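Local coordinates for LPXTG cell wall surface protein (Streptococcus gordonii, PDB 4IGB) that probably serves as a cell-wall-anchored surface adhesin, of which this piece comprises the N-terminal N1 and N2 domains, at residues D106-N112 and D175-R181. Numbering follows the deposited sequence.
Sequences DAYLNFN and DVTAEIR
The guanidinium of Arg181 lies flat on one face of the Tyr108 ring: the planes are 16° apart and CZ of Arg181 stands 3.7 Å from the ring centroid, which meets the definition of a cation-pi stack. It is shifted toward the CD2-CE2 edge, with Arg181 NH1 3.4 Å from Tyr108 CZ. A bend at chi3 (-77°) folds the arginine back over the strand, where its NE also donates to Glu179 OE2 at 2.9 Å, approaching from above the carboxylate plane. This salt bridge helps fix the guanidinium's rotation against the ring.

At the other end of the same face, Asn112 ND2 uses both its hydrogens across the strands, toward Thr177 OG1 at 2.8 Å and Asp175 OD1 at 3.0 Å; each acceptor sits close to the amide plane. Asn110 ND2 donates to Asn112 OD1, so both ends of that amide are held. Asp175 is itself placed from outside by a salt bridge to Lys214 and a bond from Asn270.

The reverse face is apolar. CD1 of Leu109 meets CG1 of Val176 at 3.7 Å and also touches the Ala178 methyl, while Val176 CG2 lies obliquely against the Phe111 ring. Further out, Phe111 makes edge-to-face contacts with Phe138 and Phe139, and Leu285 packs on Ala107 and Ala178.

Between the two faces, hydrogen-bonded pairs Asp106-Arg181, Tyr108-Glu179 and Asn110-Thr177 alternate with non-hydrogen-bonded ones; the bond from Asn110 N to Thr177 O (2.9 Å) is nearly straight. The axes run at 159°, a twisted antiparallel ladder. It joins two inner strands of an antiparallel sheet in the N-terminal domain, whose apolar face packs against a second sheet, as in a beta-sandwich.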
loop_
_atom_site.group_PDB
_atom_site.type_symbol
_atom_site.label_atom_id
_atom_site.label_comp_id
_atom_site.label_asym_id
_atom_site.label_seq_id
_atom_site.Cartn_x
_atom_site.Cartn_y
_atom_site.Cartn_z
ATOM N N ASP B 106 -7.891 8.228 -3.105
ATOM C CA ASP B 106 -8.404 7.438 -4.228
ATOM C C ASP B 106 -7.414 6.360 -4.645
ATOM O O ASP B 106 -6.213 6.493 -4.414
ATOM C CB ASP B 106 -8.700 8.320 -5.448
ATOM C CG ASP B 106 -9.650 9.456 -5.135
ATOM O OD1 ASP B 106 -10.614 9.254 -4.372
ATOM O OD2 ASP B 106 -9.411 10.568 -5.641
ATOM N N ALA B 107 -7.919 5.299 -5.268
ATOM C CA ALA B 107 -7.055 4.280 -5.840
ATOM C C ALA B 107 -7.199 4.242 -7.354
ATOM O O ALA B 107 -8.282 4.457 -7.902
ATOM C CB ALA B 107 -7.367 2.917 -5.262
ATOM N N TYR B 108 -6.094 3.955 -8.022
ATOM C CA TYR B 108 -6.113 3.732 -9.457
ATOM C C TYR B 108 -5.535 2.353 -9.700
ATOM O O TYR B 108 -4.530 1.985 -9.102
ATOM C CB TYR B 108 -5.312 4.821 -10.178
ATOM C CG TYR B 108 -5.940 6.177 -9.989
ATOM C CD1 TYR B 108 -6.803 6.698 -10.943
ATOM C CD2 TYR B 108 -5.717 6.909 -8.833
ATOM C CE1 TYR B 108 -7.402 7.926 -10.774
ATOM C CE2 TYR B 108 -6.317 8.155 -8.652
ATOM C CZ TYR B 108 -7.160 8.646 -9.625
ATOM O OH TYR B 108 -7.768 9.859 -9.462
ATOM N N LEU B 109 -6.193 1.585 -10.556
ATOM C CA LEU B 109 -5.737 0.248 -10.879
ATOM C C LEU B 109 -5.688 0.126 -12.398
ATOM O O LEU B 109 -6.718 0.073 -13.067
ATOM C CB LEU B 109 -6.677 -0.807 -10.281
ATOM C CG LEU B 109 -6.138 -2.234 -10.265
ATOM C CD1 LEU B 109 -4.933 -2.289 -9.365
ATOM C CD2 LEU B 109 -7.212 -3.226 -9.799
ATOM N N ASN B 110 -4.478 0.107 -12.937
ATOM C CA ASN B 110 -4.304 0.015 -14.374
ATOM C C ASN B 110 -3.735 -1.333 -14.805
ATOM O O ASN B 110 -2.677 -1.770 -14.323
ATOM C CB ASN B 110 -3.440 1.172 -14.891
ATOM C CG ASN B 110 -3.534 1.323 -16.398
ATOM O OD1 ASN B 110 -4.576 1.711 -16.925
ATOM N ND2 ASN B 110 -2.468 0.978 -17.102
ATOM N N PHE B 111 -4.463 -2.008 -15.684
ATOM C CA PHE B 111 -3.941 -3.192 -16.342
ATOM C C PHE B 111 -3.114 -2.727 -17.519
ATOM O O PHE B 111 -3.647 -2.300 -18.536
ATOM C CB PHE B 111 -5.064 -4.144 -16.774
ATOM C CG PHE B 111 -5.677 -4.888 -15.634
ATOM C CD1 PHE B 111 -6.583 -4.259 -14.786
ATOM C CD2 PHE B 111 -5.313 -6.204 -15.370
ATOM C CE1 PHE B 111 -7.137 -4.933 -13.709
ATOM C CE2 PHE B 111 -5.863 -6.888 -14.279
ATOM C CZ PHE B 111 -6.780 -6.246 -13.459
ATOM N N ASN B 112 -1.798 -2.792 -17.364
ATOM C CA ASN B 112 -0.892 -2.343 -18.413
ATOM C C ASN B 112 -0.906 -3.337 -19.546
ATOM O O ASN B 112 -0.807 -2.967 -20.711
ATOM C CB ASN B 112 0.515 -2.219 -17.850
ATOM C CG ASN B 112 0.556 -1.322 -16.626
ATOM O OD1 ASN B 112 0.114 -0.166 -16.674
ATOM N ND2 ASN B 112 1.048 -1.861 -15.510
ATOM N N ASP B 175 -0.161 -7.718 -15.931
ATOM C CA ASP B 175 0.800 -6.705 -15.509
ATOM C C ASP B 175 -0.004 -5.468 -15.104
ATOM O O ASP B 175 -0.702 -4.876 -15.918
ATOM C CB ASP B 175 1.759 -6.410 -16.669
ATOM C CG ASP B 175 2.844 -5.416 -16.319
ATOM O OD1 ASP B 175 2.582 -4.462 -15.561
ATOM O OD2 ASP B 175 3.979 -5.591 -16.821
ATOM N N VAL B 176 0.093 -5.091 -13.834
ATOM C CA VAL B 176 -0.851 -4.163 -13.241
ATOM C C VAL B 176 -0.139 -3.125 -12.387
ATOM O O VAL B 176 0.860 -3.410 -11.719
ATOM C CB VAL B 176 -1.865 -4.910 -12.345
ATOM C CG1 VAL B 176 -2.984 -3.993 -11.938
ATOM C CG2 VAL B 176 -2.430 -6.171 -13.059
ATOM N N THR B 177 -0.653 -1.908 -12.402
ATOM C CA THR B 177 -0.101 -0.868 -11.561
ATOM C C THR B 177 -1.211 -0.358 -10.653
ATOM O O THR B 177 -2.273 0.042 -11.126
ATOM C CB THR B 177 0.473 0.266 -12.409
ATOM O OG1 THR B 177 1.521 -0.255 -13.227
ATOM C CG2 THR B 177 1.018 1.414 -11.523
ATOM N N ALA B 178 -0.974 -0.418 -9.345
ATOM C CA ALA B 178 -1.904 0.117 -8.378
ATOM C C ALA B 178 -1.275 1.359 -7.789
ATOM O O ALA B 178 -0.061 1.421 -7.582
ATOM C CB ALA B 178 -2.190 -0.906 -7.279
ATOM N N GLU B 179 -2.106 2.351 -7.508
ATOM C CA GLU B 179 -1.616 3.607 -6.972
ATOM C C GLU B 179 -2.685 4.223 -6.100
ATOM O O GLU B 179 -3.865 4.202 -6.448
ATOM C CB GLU B 179 -1.246 4.581 -8.102
ATOM C CG GLU B 179 -0.692 5.910 -7.597
ATOM C CD GLU B 179 -0.589 6.972 -8.689
ATOM O OE1 GLU B 179 -0.409 6.624 -9.863
ATOM O OE2 GLU B 179 -0.703 8.167 -8.373
ATOM N N ILE B 180 -2.263 4.765 -4.963
ATOM C CA ILE B 180 -3.143 5.545 -4.102
ATOM C C ILE B 180 -2.715 7.008 -4.170
ATOM O O ILE B 180 -1.538 7.309 -4.334
ATOM C CB ILE B 180 -3.121 5.050 -2.651
ATOM C CG1 ILE B 180 -1.676 4.864 -2.154
ATOM C CG2 ILE B 180 -3.875 3.739 -2.562
ATOM C CD1 ILE B 180 -1.572 4.492 -0.648
ATOM N N ARG B 181 -3.679 7.912 -4.025
ATOM C CA ARG B 181 -3.474 9.317 -4.357
ATOM C C ARG B 181 -4.425 10.156 -3.516
ATOM O O ARG B 181 -5.603 9.826 -3.418
ATOM C CB ARG B 181 -3.836 9.484 -5.840
ATOM C CG ARG B 181 -3.178 10.603 -6.565
ATOM C CD ARG B 181 -3.690 10.676 -8.014
ATOM N NE ARG B 181 -3.109 9.670 -8.906
ATOM C CZ ARG B 181 -3.482 9.514 -10.176
ATOM N NH1 ARG B 181 -4.433 10.290 -10.694
ATOM N NH2 ARG B 181 -2.915 8.591 -10.932
#